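Local coordinates for MutT/nudix family protein (Shewanella oneidensis, PDB 3GZ8) that regulates transcription of NAD metabolism genes in response to ADP-ribose, which is bound by the Nudix domain that makes up this chain, at residues L22-A27 and G57-E62; F30-Q35 and T110-Y115; K38-Q43 and V128-L133; I87-T92 and V105-T110. All coordinates share one frame; numbering follows the deposited sequence.

Contact 1. Residues L22-A27 and G57-E62; sequences LLTVDA and GGFIDE. With APR (adenosine-5-diphosphoribose), chain E.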
loop_
_atom_site.group_PDB
_atom_site.type_symbol
_atom_site.label_atom_id
_atom_site.label_comp_id
_atom_site.label_asym_id
_atom_site.label_seq_id
_atom_site.Cartn_x
_atom_site.Cartn_y
_atom_site.Cartn_z
ATOM N N LEU A 22 -3.531 -1.798 10.336
ATOM C CA LEU A 22 -2.325 -0.977 10.531
ATOM C C LEU A 22 -1.760 -0.594 9.196
ATOM O O LEU A 22 -1.707 -1.410 8.279
ATOM C CB LEU A 22 -1.232 -1.712 11.302
ATOM C CG LEU A 22 -1.439 -2.204 12.741
ATOM C CD1 LEU A 22 -0.053 -2.274 13.372
ATOM C CD2 LEU A 22 -2.352 -1.321 13.594
ATOM N N LEU A 23 -1.317 0.651 9.094
ATOM C CA LEU A 23 -0.813 1.191 7.849
ATOM C C LEU A 23 0.526 1.816 8.114
ATOM O O LEU A 23 0.644 2.713 8.955
ATOM C CB LEU A 23 -1.787 2.237 7.363
ATOM C CG LEU A 23 -1.803 2.807 5.949
ATOM C CD1 LEU A 23 -1.138 1.895 4.893
ATOM C CD2 LEU A 23 -3.285 3.053 5.611
ATOM N N THR A 24 1.552 1.327 7.424
ATOM C CA THR A 24 2.908 1.784 7.678
ATOM C C THR A 24 3.673 1.978 6.386
ATOM O O THR A 24 3.195 1.605 5.303
ATOM C CB THR A 24 3.681 0.796 8.585
ATOM O OG1 THR A 24 3.659 -0.516 8.019
ATOM C CG2 THR A 24 3.069 0.729 10.004
ATOM N N VAL A 25 4.850 2.592 6.507
ATOM C CA VAL A 25 5.817 2.653 5.418
ATOM C C VAL A 25 7.129 2.082 5.914
ATOM O O VAL A 25 7.367 2.058 7.127
ATOM C CB VAL A 25 6.031 4.087 4.869
ATOM C CG1 VAL A 25 4.723 4.696 4.413
ATOM C CG2 VAL A 25 6.713 4.975 5.891
ATOM N N ASP A 26 7.976 1.621 5.000
ATOM C CA ASP A 26 9.316 1.142 5.353
ATOM C C ASP A 26 10.252 1.584 4.250
ATOM O O ASP A 26 9.802 1.810 3.124
ATOM C CB ASP A 26 9.342 -0.381 5.452
ATOM C CG ASP A 26 8.821 -0.896 6.779
ATOM O OD1 ASP A 26 9.425 -0.589 7.826
ATOM O OD2 ASP A 26 7.826 -1.633 6.774
ATOM N N ALA A 27 11.539 1.716 4.545
ATOM C CA ALA A 27 12.488 2.072 3.496
ATOM C C ALA A 27 13.684 1.162 3.558
ATOM O O ALA A 27 14.199 0.874 4.657
ATOM C CB ALA A 27 12.930 3.524 3.606
ATOM N N GLY A 57 11.052 2.666 9.515
ATOM C CA GLY A 57 9.690 2.786 9.001
ATOM C C GLY A 57 8.783 3.527 9.972
ATOM O O GLY A 57 9.274 4.267 10.855
ATOM N N GLY A 58 7.465 3.350 9.827
ATOM C CA GLY A 58 6.559 4.019 10.731
ATOM C C GLY A 58 5.160 4.308 10.244
ATOM O O GLY A 58 4.769 3.930 9.124
ATOM N N PHE A 59 4.414 4.999 11.100
ATOM C CA PHE A 59 3.017 5.314 10.860
ATOM C C PHE A 59 2.822 6.692 10.261
ATOM O O PHE A 59 3.604 7.632 10.506
ATOM C CB PHE A 59 2.244 5.234 12.168
ATOM C CG PHE A 59 2.180 3.855 12.742
ATOM C CD1 PHE A 59 1.174 2.980 12.346
ATOM C CD2 PHE A 59 3.132 3.429 13.679
ATOM C CE1 PHE A 59 1.098 1.702 12.873
ATOM C CE2 PHE A 59 3.086 2.152 14.203
ATOM C CZ PHE A 59 2.052 1.278 13.816
ATOM N N ILE A 60 1.746 6.806 9.503
ATOM C CA ILE A 60 1.359 8.062 8.905
ATOM C C ILE A 60 0.983 9.064 9.981
ATOM O O ILE A 60 0.313 8.721 10.944
ATOM C CB ILE A 60 0.164 7.844 7.948
ATOM C CG1 ILE A 60 0.615 7.009 6.744
ATOM C CG2 ILE A 60 -0.467 9.184 7.514
ATOM C CD1 ILE A 60 -0.558 6.411 5.977
ATOM N N ASP A 61 1.410 10.308 9.838
ATOM C CA ASP A 61 0.963 11.343 10.773
ATOM C C ASP A 61 0.163 12.374 9.971
ATOM O O ASP A 61 0.741 13.256 9.340
ATOM C CB ASP A 61 2.175 11.954 11.477
ATOM C CG ASP A 61 1.802 12.968 12.565
ATOM O OD1 ASP A 61 0.723 13.607 12.470
ATOM O OD2 ASP A 61 2.606 13.134 13.512
ATOM N N GLU A 62 -1.166 12.242 9.967
ATOM C CA GLU A 62 -2.033 13.149 9.172
ATOM C C GLU A 62 -1.881 14.641 9.524
ATOM O O GLU A 62 -2.303 15.503 8.772
ATOM C CB GLU A 62 -3.499 12.779 9.317
ATOM C CG GLU A 62 -3.877 11.431 8.756
ATOM C CD GLU A 62 -5.348 11.152 8.935
ATOM O OE1 GLU A 62 -6.122 12.121 8.945
ATOM O OE2 GLU A 62 -5.738 9.978 9.052
HETATM N N1 APR E . -1.240 4.110 14.400
HETATM C C2 APR E . -0.546 5.254 14.609
HETATM N N3 APR E . 0.408 5.370 15.550
HETATM C C4 APR E . 0.730 4.303 16.340
HETATM C C5 APR E . 0.023 3.025 16.147
HETATM C C6 APR E . -1.018 2.974 15.118
HETATM N N6 APR E . -1.711 1.819 14.908
HETATM N N7 APR E . 0.518 2.154 17.033
HETATM C C8 APR E . 1.481 2.806 17.736
HETATM N N9 APR E . 1.594 4.088 17.334
HETATM C "C1'" APR E . 2.531 5.086 17.875
HETATM C "C2'" APR E . 2.740 4.897 19.371
HETATM O "O2'" APR E . 2.971 6.187 19.960
HETATM C "C3'" APR E . 4.021 4.104 19.481
HETATM O "O3'" APR E . 4.727 4.399 20.688
HETATM O "O4'" APR E . 3.806 4.910 17.267
HETATM C "C4'" APR E . 4.781 4.566 18.246
HETATM C "C5'" APR E . 5.622 3.487 17.616
HETATM O "O5'" APR E . 6.397 4.146 16.608
HETATM P PA APR E . 7.527 3.286 15.864
HETATM O O1A APR E . 8.414 2.589 16.888
HETATM O O2A APR E . 8.127 4.189 14.839
HETATM O O3A APR E . 6.492 2.249 15.173
HETATM P PB APR E . 6.896 0.745 14.784
HETATM O O1B APR E . 6.648 -0.140 15.959
HETATM O O2B APR E . 8.234 0.892 14.123
HETATM O O5D APR E . 5.787 0.256 13.718
HETATM C C5D APR E . 6.038 0.422 12.317
HETATM O O4D APR E . 5.447 -1.862 11.827
HETATM O O1D APR E . 4.338 -3.404 10.461
HETATM C C1D APR E . 5.605 -2.845 10.817
HETATM O O2D APR E . 7.168 -2.998 9.002
HETATM C C2D APR E . 6.256 -2.104 9.664
HETATM O O3D APR E . 8.369 -0.984 10.278
HETATM C C3D APR E . 6.937 -0.883 10.290
HETATM C C4D APR E . 6.508 -0.913 11.751
HETATM O O HOH W 1 -0.790 4.881 9.723
#
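Phe59 lies between Thr24 and the adenine of bound ADP-ribose. Its CB sits 3.7 Å from adenine C2. With CG opposite the carbonyl carbon (chi1 -66°), one ring face runs along the purine, and CE1 comes to 3.3 Å from C6. On the other face Thr24 CG2 rests off centre, 3.6 Å from CE1. Leu22 CD1 meets CZ at the edge; CE2 comes to 3.3 Å from O5D of the ligand, which lies above the ring plane on the Thr24 side. Cut back to an alanine, this position would probably leave the adenine without its flat apolar floor and the Thr24 methyl facing a gap. Val25 and Gly58 exchange two backbone hydrogen bonds, and Gly58's backbone angles call for glycine. Asp26 grips the terminal ribose with both oxygens, OD1 taking O3D and OD2 taking O2D, each at 2.7 Å; OD2 also bonds Thr106. In the Nudix sheet, strand 22-33 runs between strands 53-59 and 104-113, with Val25 packed on helix 68-80 and Asp26 touching His145 and Leu148 of helix 145-156.

Contact 2. Residues F30-Q35 and T110-Y115; sequences FTYHDQ and TALMSY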
loop_
_atom_site.group_PDB
_atom_site.type_symbol
_atom_site.label_atom_id
_atom_site.label_comp_id
_atom_site.label_asym_id
_atom_site.label_seq_id
_atom_site.Cartn_x
_atom_site.Cartn_y
_atom_site.Cartn_z
ATOM N N PHE A 30 20.191 1.632 0.254
ATOM C CA PHE A 30 21.442 0.995 -0.030
ATOM C C PHE A 30 22.537 2.032 -0.307
ATOM O O PHE A 30 22.270 3.126 -0.844
ATOM C CB PHE A 30 21.296 0.093 -1.257
ATOM C CG PHE A 30 20.533 -1.217 -1.019
ATOM C CD1 PHE A 30 20.916 -2.108 -0.043
ATOM C CD2 PHE A 30 19.475 -1.579 -1.857
ATOM C CE1 PHE A 30 20.243 -3.318 0.123
ATOM C CE2 PHE A 30 18.791 -2.788 -1.688
ATOM C CZ PHE A 30 19.186 -3.658 -0.708
ATOM N N THR A 31 23.772 1.684 0.045
ATOM C CA THR A 31 24.917 2.479 -0.345
ATOM C C THR A 31 26.138 1.601 -0.583
ATOM O O THR A 31 26.205 0.480 -0.092
ATOM C CB THR A 31 25.255 3.602 0.698
ATOM O OG1 THR A 31 26.235 4.483 0.139
ATOM C CG2 THR A 31 25.835 3.029 1.969
ATOM N N TYR A 32 27.083 2.112 -1.363
ATOM C CA TYR A 32 28.450 1.566 -1.400
ATOM C C TYR A 32 29.372 2.442 -0.550
ATOM O O TYR A 32 29.574 3.627 -0.844
ATOM C CB TYR A 32 28.961 1.452 -2.839
ATOM C CG TYR A 32 28.210 0.412 -3.637
ATOM C CD1 TYR A 32 28.525 -0.944 -3.515
ATOM C CD2 TYR A 32 27.155 0.780 -4.491
ATOM C CE1 TYR A 32 27.816 -1.922 -4.237
ATOM C CE2 TYR A 32 26.442 -0.184 -5.216
ATOM C CZ TYR A 32 26.773 -1.528 -5.083
ATOM O OH TYR A 32 26.076 -2.481 -5.791
ATOM N N HIS A 33 29.896 1.860 0.521
ATOM C CA HIS A 33 30.732 2.575 1.479
ATOM C C HIS A 33 31.955 1.717 1.812
ATOM O O HIS A 33 31.807 0.625 2.396
ATOM C CB HIS A 33 29.917 2.837 2.743
ATOM C CG HIS A 33 30.688 3.468 3.858
ATOM N ND1 HIS A 33 31.237 4.730 3.768
ATOM C CD2 HIS A 33 30.963 3.027 5.109
ATOM C CE1 HIS A 33 31.833 5.033 4.909
ATOM N NE2 HIS A 33 31.682 4.016 5.742
ATOM N N ASP A 34 33.151 2.225 1.476
ATOM C CA ASP A 34 34.409 1.482 1.632
ATOM C C ASP A 34 34.360 0.291 0.679
ATOM O O ASP A 34 34.676 -0.845 1.067
ATOM C CB ASP A 34 34.610 0.972 3.079
ATOM C CG ASP A 34 35.247 2.016 4.017
ATOM O OD1 ASP A 34 36.099 2.823 3.544
ATOM O OD2 ASP A 34 34.902 1.996 5.240
ATOM N N GLN A 35 33.928 0.561 -0.554
ATOM C CA GLN A 35 33.710 -0.457 -1.597
ATOM C C GLN A 35 32.515 -1.402 -1.317
ATOM O O GLN A 35 32.062 -2.122 -2.229
ATOM C CB GLN A 35 34.982 -1.276 -1.851
ATOM C CG GLN A 35 36.286 -0.459 -2.022
ATOM C CD GLN A 35 37.539 -1.369 -2.174
ATOM O OE1 GLN A 35 37.881 -2.169 -1.272
ATOM N NE2 GLN A 35 38.217 -1.242 -3.319
ATOM N N THR A 110 12.573 2.172 -1.586
ATOM C CA THR A 110 13.954 1.806 -1.702
ATOM C C THR A 110 14.747 2.903 -2.392
ATOM O O THR A 110 14.215 3.662 -3.201
ATOM C CB THR A 110 14.113 0.433 -2.438
ATOM O OG1 THR A 110 15.475 0.010 -2.375
ATOM C CG2 THR A 110 13.718 0.524 -3.915
ATOM N N ALA A 111 16.019 3.028 -2.052
ATOM C CA ALA A 111 16.884 3.836 -2.871
ATOM C C ALA A 111 18.297 3.285 -2.816
ATOM O O ALA A 111 18.683 2.642 -1.834
ATOM C CB ALA A 111 16.845 5.316 -2.440
ATOM N N LEU A 112 19.052 3.542 -3.882
ATOM C CA LEU A 112 20.491 3.365 -3.872
ATOM C C LEU A 112 21.095 4.760 -3.856
ATOM O O LEU A 112 20.661 5.613 -4.637
ATOM C CB LEU A 112 20.943 2.598 -5.117
ATOM C CG LEU A 112 22.451 2.518 -5.377
ATOM C CD1 LEU A 112 23.138 1.676 -4.273
ATOM C CD2 LEU A 112 22.760 1.991 -6.823
ATOM N N MET A 113 22.086 4.996 -2.990
ATOM C CA MET A 113 22.592 6.359 -2.766
ATOM C C MET A 113 24.042 6.396 -2.258
ATOM O O MET A 113 24.606 5.354 -1.896
ATOM C CB MET A 113 21.719 7.047 -1.715
ATOM C CG MET A 113 21.630 6.234 -0.416
ATOM S SD MET A 113 20.701 6.953 0.935
ATOM C CE MET A 113 21.508 8.532 1.130
ATOM N N SER A 114 24.629 7.594 -2.213
ATOM C CA SER A 114 25.949 7.777 -1.636
ATOM C C SER A 114 25.838 7.785 -0.133
ATOM O O SER A 114 24.802 8.137 0.414
ATOM C CB SER A 114 26.591 9.071 -2.123
ATOM O OG SER A 114 26.568 9.112 -3.543
ATOM N N TYR A 115 26.909 7.365 0.527
ATOM C CA TYR A 115 26.959 7.268 1.982
ATOM C C TYR A 115 26.696 8.617 2.665
ATOM O O TYR A 115 27.194 9.645 2.234
ATOM C CB TYR A 115 28.330 6.727 2.386
ATOM C CG TYR A 115 28.609 6.796 3.853
ATOM C CD1 TYR A 115 29.351 7.860 4.402
ATOM C CD2 TYR A 115 28.162 5.786 4.699
ATOM C CE1 TYR A 115 29.602 7.918 5.765
ATOM C CE2 TYR A 115 28.415 5.823 6.047
ATOM C CZ TYR A 115 29.119 6.890 6.582
ATOM O OH TYR A 115 29.343 6.895 7.936
HETATM O O HOH W 2 26.651 4.377 -3.973
HETATM O O HOH W 3 28.910 6.089 -1.301
#
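His33 lays its imidazole flat over the phenol ring of Tyr115, the centroids 3.7 Å apart and the planes 13° from parallel. ND1 stands 3.3 Å from Tyr115 CG, and CE1 sits over the middle of the phenol. A serine in its place would probably strip this face of Tyr115 of its partner and let the phenol turn more easily. Behind the stack, Thr31 swings OG1 away from its own nitrogen (chi1 -170°) and donates to Met113 O at 2.7 Å. The same carbonyl accepts a second bond from a water. Another water joins Tyr32 O to Tyr115 N. In this parallel pair of the mixed Nudix sheet, strands 22-33 and 104-113, Phe30 N bonds Ala111 O and Phe30 O bonds Met113 N. Leu112 CD1 packs on Phe30 CB (3.9 Å) and the Tyr32 ring; Phe30 and Leu112 both touch helix 145-156. The doubly bonded Met113 carbonyl and the water-bridged Tyr115 N thus probably hold the chain after Met113 beside Thr31, while the stack limits the phenol's rotation.

Contact 3. Residues K38-Q43 and V128-L133; sequences KVLLVQ and VKWWPL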
loop_
_atom_site.group_PDB
_atom_site.type_symbol
_atom_site.label_atom_id
_atom_site.label_comp_id
_atom_site.label_asym_id
_atom_site.label_seq_id
_atom_site.Cartn_x
_atom_site.Cartn_y
_atom_site.Cartn_z
ATOM N N LYS A 38 26.067 -1.639 1.577
ATOM C CA LYS A 38 25.477 -1.559 2.897
ATOM C C LYS A 38 24.000 -1.138 2.865
ATOM O O LYS A 38 23.542 -0.471 1.924
ATOM C CB LYS A 38 26.293 -0.641 3.791
ATOM C CG LYS A 38 27.738 -1.056 3.927
ATOM C CD LYS A 38 28.564 -0.059 4.705
ATOM C CE LYS A 38 29.984 -0.584 4.922
ATOM N NZ LYS A 38 30.706 0.230 5.929
ATOM N N VAL A 39 23.271 -1.571 3.893
ATOM C CA VAL A 39 21.871 -1.235 4.058
ATOM C C VAL A 39 21.717 -0.560 5.419
ATOM O O VAL A 39 22.399 -0.948 6.379
ATOM C CB VAL A 39 20.940 -2.488 3.918
ATOM C CG1 VAL A 39 21.125 -3.429 5.067
ATOM C CG2 VAL A 39 19.457 -2.080 3.808
ATOM N N LEU A 40 20.837 0.448 5.466
ATOM C CA LEU A 40 20.580 1.273 6.656
ATOM C C LEU A 40 19.557 0.608 7.566
ATOM O O LEU A 40 18.425 0.360 7.151
ATOM C CB LEU A 40 20.018 2.646 6.248
ATOM C CG LEU A 40 19.837 3.715 7.313
ATOM C CD1 LEU A 40 21.192 4.156 7.920
ATOM C CD2 LEU A 40 19.129 4.899 6.669
ATOM N N LEU A 41 19.972 0.324 8.794
ATOM C CA LEU A 41 19.110 -0.306 9.776
ATOM C C LEU A 41 19.122 0.531 11.056
ATOM O O LEU A 41 20.118 1.198 11.368
ATOM C CB LEU A 41 19.572 -1.751 10.079
ATOM C CG LEU A 41 19.607 -2.807 8.958
ATOM C CD1 LEU A 41 19.938 -4.198 9.528
ATOM C CD2 LEU A 41 18.290 -2.869 8.156
ATOM N N VAL A 42 18.000 0.497 11.767
ATOM C CA VAL A 42 17.862 1.170 13.047
ATOM C C VAL A 42 17.668 0.127 14.141
ATOM O O VAL A 42 17.161 -0.987 13.884
ATOM C CB VAL A 42 16.665 2.164 13.076
ATOM C CG1 VAL A 42 16.920 3.353 12.128
ATOM C CG2 VAL A 42 15.315 1.461 12.763
ATOM N N GLN A 43 18.068 0.465 15.364
ATOM C CA GLN A 43 17.800 -0.446 16.448
ATOM C C GLN A 43 16.543 -0.001 17.178
ATOM O O GLN A 43 16.468 1.129 17.602
ATOM C CB GLN A 43 19.017 -0.588 17.369
ATOM C CG GLN A 43 18.788 -1.643 18.438
ATOM C CD GLN A 43 20.025 -1.941 19.275
ATOM O OE1 GLN A 43 20.208 -3.081 19.697
ATOM N NE2 GLN A 43 20.875 -0.928 19.522
ATOM N N VAL A 128 21.484 3.445 14.957
ATOM C CA VAL A 128 21.317 3.412 13.523
ATOM C C VAL A 128 22.695 3.128 12.942
ATOM O O VAL A 128 23.704 3.635 13.445
ATOM C CB VAL A 128 20.709 4.742 12.975
ATOM C CG1 VAL A 128 21.549 5.969 13.389
ATOM C CG2 VAL A 128 20.535 4.690 11.469
ATOM N N LYS A 129 22.744 2.290 11.910
ATOM C CA LYS A 129 24.006 1.961 11.278
ATOM C C LYS A 129 23.812 1.439 9.866
ATOM O O LYS A 129 22.869 0.732 9.608
ATOM C CB LYS A 129 24.765 0.909 12.130
ATOM C CG LYS A 129 26.050 0.391 11.484
ATOM C CD LYS A 129 27.050 -0.102 12.509
ATOM C CE LYS A 129 27.024 -1.626 12.635
ATOM N NZ LYS A 129 28.088 -2.342 11.842
ATOM N N TRP A 130 24.734 1.769 8.971
ATOM C CA TRP A 130 24.846 1.074 7.698
ATOM C C TRP A 130 25.589 -0.233 7.925
ATOM O O TRP A 130 26.772 -0.220 8.242
ATOM C CB TRP A 130 25.616 1.889 6.693
ATOM C CG TRP A 130 25.026 3.198 6.378
ATOM C CD1 TRP A 130 25.307 4.398 6.978
ATOM C CD2 TRP A 130 24.105 3.482 5.326
ATOM N NE1 TRP A 130 24.603 5.415 6.365
ATOM C CE2 TRP A 130 23.867 4.878 5.340
ATOM C CE3 TRP A 130 23.456 2.695 4.367
ATOM C CZ2 TRP A 130 22.990 5.491 4.451
ATOM C CZ3 TRP A 130 22.603 3.311 3.474
ATOM C CH2 TRP A 130 22.371 4.694 3.522
ATOM N N TRP A 131 24.864 -1.342 7.792
ATOM C CA TRP A 131 25.385 -2.689 7.895
ATOM C C TRP A 131 25.719 -3.259 6.523
ATOM O O TRP A 131 24.918 -3.144 5.596
ATOM C CB TRP A 131 24.326 -3.588 8.534
ATOM C CG TRP A 131 24.094 -3.345 10.010
ATOM C CD1 TRP A 131 23.177 -2.499 10.568
ATOM C CD2 TRP A 131 24.790 -3.962 11.108
ATOM N NE1 TRP A 131 23.261 -2.546 11.943
ATOM C CE2 TRP A 131 24.237 -3.438 12.302
ATOM C CE3 TRP A 131 25.824 -4.910 11.199
ATOM C CZ2 TRP A 131 24.673 -3.840 13.579
ATOM C CZ3 TRP A 131 26.271 -5.305 12.470
ATOM C CH2 TRP A 131 25.687 -4.773 13.644
ATOM N N PRO A 132 26.885 -3.915 6.391
ATOM C CA PRO A 132 27.210 -4.679 5.169
ATOM C C PRO A 132 26.115 -5.717 4.909
ATOM O O PRO A 132 25.677 -6.376 5.863
ATOM C CB PRO A 132 28.530 -5.392 5.533
ATOM C CG PRO A 132 29.142 -4.531 6.611
ATOM C CD PRO A 132 27.958 -4.001 7.408
ATOM N N LEU A 133 25.687 -5.872 3.651
ATOM C CA LEU A 133 24.500 -6.688 3.358
ATOM C C LEU A 133 24.635 -8.124 3.834
ATOM O O LEU A 133 23.691 -8.681 4.411
ATOM C CB LEU A 133 24.094 -6.638 1.872
ATOM C CG LEU A 133 22.812 -7.379 1.438
ATOM C CD1 LEU A 133 21.592 -6.866 2.134
ATOM C CD2 LEU A 133 22.589 -7.372 -0.070
#
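Two antiparallel strands of the Nudix sheet, 36-44 and 125-132, pair here, with Leu40 against Trp130 on one face and Leu41 against Trp131 on the other. Leu40 CD1 stands over the five-membered ring of the Trp130 indole, 3.9 Å from its centroid and 13° off the normal, a CH-pi contact. The leucine gets there with CG opposite its backbone N (chi1 -173°), which also brings CD1 to 3.6 Å from Val128 CG2. That valine methyl touches Val42 CG1 as well, at 3.9 Å, so Leu40, Val128 and Val42 pack together on this face, and Thr80 of helix 68-80 touches all three. Across the sheet Leu41 crosses Trp131 at about a right angle, its CB 3.7 Å from CD1 of the indole. Four backbone hydrogen bonds tie the strands, two between Val39 and Trp131 and two between Leu41 and Lys129; the straightest, Leu41 N to Lys129 O, is 3.0 Å at 172°. In the fold, strand 36-44 also pairs with strands 22-33 and 53-59, and Trp53 of the latter meets Trp131 edge-to-face. Trp130 NE1 is satisfied by Gln116 O. At the far end Lys38 extends its chain past Trp130 CB, with CG 3.9 Å from Pro132 CA, the residue at the N-cap position of helix 133-137.

Contact 4. Residues I87-T92 and V105-T110; sequences IEQLCT and VTVCYT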
loop_
_atom_site.group_PDB
_atom_site.type_symbol
_atom_site.label_atom_id
_atom_site.label_comp_id
_atom_site.label_asym_id
_atom_site.label_seq_id
_atom_site.Cartn_x
_atom_site.Cartn_y
_atom_site.Cartn_z
ATOM N N ILE A 87 13.342 8.672 -3.683
ATOM C CA ILE A 87 12.735 7.518 -3.018
ATOM C C ILE A 87 11.796 6.868 -4.043
ATOM O O ILE A 87 11.034 7.570 -4.734
ATOM C CB ILE A 87 12.044 7.937 -1.655
ATOM C CG1 ILE A 87 11.855 6.760 -0.715
ATOM C CG2 ILE A 87 10.692 8.623 -1.854
ATOM C CD1 ILE A 87 13.120 6.135 -0.173
ATOM N N GLU A 88 11.893 5.556 -4.210
ATOM C CA GLU A 88 10.978 4.868 -5.120
ATOM C C GLU A 88 10.278 3.721 -4.430
ATOM O O GLU A 88 10.834 3.040 -3.560
ATOM C CB GLU A 88 11.639 4.431 -6.449
ATOM C CG GLU A 88 12.460 3.178 -6.378
ATOM C CD GLU A 88 12.967 2.710 -7.751
ATOM O OE1 GLU A 88 13.116 1.481 -7.954
ATOM O OE2 GLU A 88 13.214 3.560 -8.630
ATOM N N GLN A 89 9.031 3.546 -4.818
ATOM C CA GLN A 89 8.181 2.561 -4.231
ATOM C C GLN A 89 8.692 1.237 -4.666
ATOM O O GLN A 89 9.017 1.072 -5.832
ATOM C CB GLN A 89 6.758 2.757 -4.726
ATOM C CG GLN A 89 5.742 2.310 -3.716
ATOM C CD GLN A 89 4.380 2.755 -4.079
ATOM O OE1 GLN A 89 3.936 3.829 -3.677
ATOM N NE2 GLN A 89 3.710 1.961 -4.873
ATOM N N LEU A 90 8.806 0.304 -3.718
ATOM C CA LEU A 90 9.330 -1.030 -3.993
ATOM C C LEU A 90 8.195 -2.052 -4.112
ATOM O O LEU A 90 8.031 -2.668 -5.152
ATOM C CB LEU A 90 10.319 -1.459 -2.912
ATOM C CG LEU A 90 10.877 -2.892 -2.996
ATOM C CD1 LEU A 90 11.660 -3.173 -4.274
ATOM C CD2 LEU A 90 11.745 -3.117 -1.828
ATOM N N CYS A 91 7.428 -2.230 -3.044
ATOM C CA CYS A 91 6.302 -3.133 -3.038
ATOM C C CYS A 91 5.501 -2.850 -1.772
ATOM O O CYS A 91 6.025 -2.243 -0.806
ATOM C CB CYS A 91 6.775 -4.584 -3.008
ATOM S SG CYS A 91 7.657 -4.911 -1.499
ATOM N N THR A 92 4.248 -3.307 -1.783
ATOM C CA THR A 92 3.345 -3.197 -0.671
ATOM C C THR A 92 3.026 -4.613 -0.179
ATOM O O THR A 92 2.566 -5.460 -0.938
ATOM C CB THR A 92 2.090 -2.432 -1.095
ATOM O OG1 THR A 92 2.469 -1.091 -1.453
ATOM C CG2 THR A 92 1.036 -2.388 0.024
ATOM N N VAL A 105 -0.656 -3.483 6.752
ATOM C CA VAL A 105 -0.180 -3.110 5.427
ATOM C C VAL A 105 1.062 -2.226 5.526
ATOM O O VAL A 105 1.051 -1.198 6.196
ATOM C CB VAL A 105 -1.258 -2.341 4.600
ATOM C CG1 VAL A 105 -0.659 -1.878 3.280
ATOM C CG2 VAL A 105 -2.497 -3.198 4.323
ATOM N N THR A 106 2.138 -2.607 4.857
ATOM C CA THR A 106 3.283 -1.699 4.787
ATOM C C THR A 106 3.644 -1.407 3.332
ATOM O O THR A 106 3.652 -2.295 2.473
ATOM C CB THR A 106 4.542 -2.221 5.557
ATOM O OG1 THR A 106 5.432 -1.130 5.834
ATOM C CG2 THR A 106 5.299 -3.279 4.749
ATOM N N VAL A 107 3.948 -0.144 3.082
ATOM C CA VAL A 107 4.354 0.298 1.758
ATOM C C VAL A 107 5.866 0.474 1.797
ATOM O O VAL A 107 6.356 1.387 2.431
ATOM C CB VAL A 107 3.636 1.625 1.402
ATOM C CG1 VAL A 107 3.928 2.038 -0.016
ATOM C CG2 VAL A 107 2.126 1.479 1.618
ATOM N N CYS A 108 6.609 -0.402 1.131
ATOM C CA CYS A 108 8.060 -0.318 1.200
ATOM C C CYS A 108 8.648 0.504 0.065
ATOM O O CYS A 108 8.221 0.396 -1.078
ATOM C CB CYS A 108 8.696 -1.725 1.234
ATOM S SG CYS A 108 10.453 -1.758 1.820
ATOM N N TYR A 109 9.652 1.307 0.393
ATOM C CA TYR A 109 10.367 2.109 -0.559
ATOM C C TYR A 109 11.834 1.715 -0.577
ATOM O O TYR A 109 12.307 1.016 0.326
ATOM C CB TYR A 109 10.262 3.564 -0.161
ATOM C CG TYR A 109 8.902 4.155 -0.403
ATOM C CD1 TYR A 109 8.630 4.882 -1.563
ATOM C CD2 TYR A 109 7.870 3.973 0.523
ATOM C CE1 TYR A 109 7.365 5.428 -1.788
ATOM C CE2 TYR A 109 6.609 4.525 0.312
ATOM C CZ TYR A 109 6.363 5.233 -0.829
ATOM O OH TYR A 109 5.106 5.734 -1.014
ATOM N N THR A 110 12.573 2.172 -1.586
ATOM C CA THR A 110 13.954 1.806 -1.702
ATOM C C THR A 110 14.747 2.903 -2.392
ATOM O O THR A 110 14.215 3.662 -3.201
ATOM C CB THR A 110 14.113 0.433 -2.438
ATOM O OG1 THR A 110 15.475 0.010 -2.375
ATOM C CG2 THR A 110 13.718 0.524 -3.915
#
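Ile87 crosses Tyr109 at about a right angle, its CG1 3.6 Å from Tyr109 CB, while the aliphatic part of Gln89 lies over one face of the phenol with CG 4.0 Å from CE1. Glu88 and Thr110 instead run side by side, Glu88 CG against Thr110 CG2 at 3.8 Å; beyond that the carboxylate turns to a salt bridge with Arg155, and Thr110 OG1 bonds Val28 O. Strands 88-95 and 104-113 form a beta hairpin interrupted by a classic beta bulge: Leu90 and Cys91 both face Cys108. Cys108 O accepts Leu90 N at 2.7 Å and, weakly, Cys91 N at 3.4 Å. Past the bulge, Thr92 and Val107 point the same way, OG1 3.7 Å from Val107 CG1. With its CG2 opposite the backbone N and OG1 beside it (chi1 -64°), Thr92 also puts that methyl 3.7 Å from Val105 CG1. The hydroxyl bonds the equivalent Thr92 of the second subunit, so this end of the hairpin takes part in the dimer interface.

In the fold
All four contacts belong to one mixed Nudix sheet. Contacts 1 and 2 both use strand 22-33, yet their centres are 23 Å apart: contact 1 forms part of the ADP-ribose pocket, and in contact 2 the side chain of Thr110 is about 14 Å from the ligand. Contact 4 joins contact 1 directly, Asp26 OD2 reaching Thr106 OG1 at 2.6 Å, and both touch the second subunit. Thr110 is common to contacts 2 and 4. Contact 3 meets contact 2 through Thr31 O and Lys38 N, 2.7 Å apart, and through Tyr115 CE2, 3.5 Å from Trp130 CD1. Within contact 3 the Val42 side chain lies about 7 Å from the bound ADP-ribose.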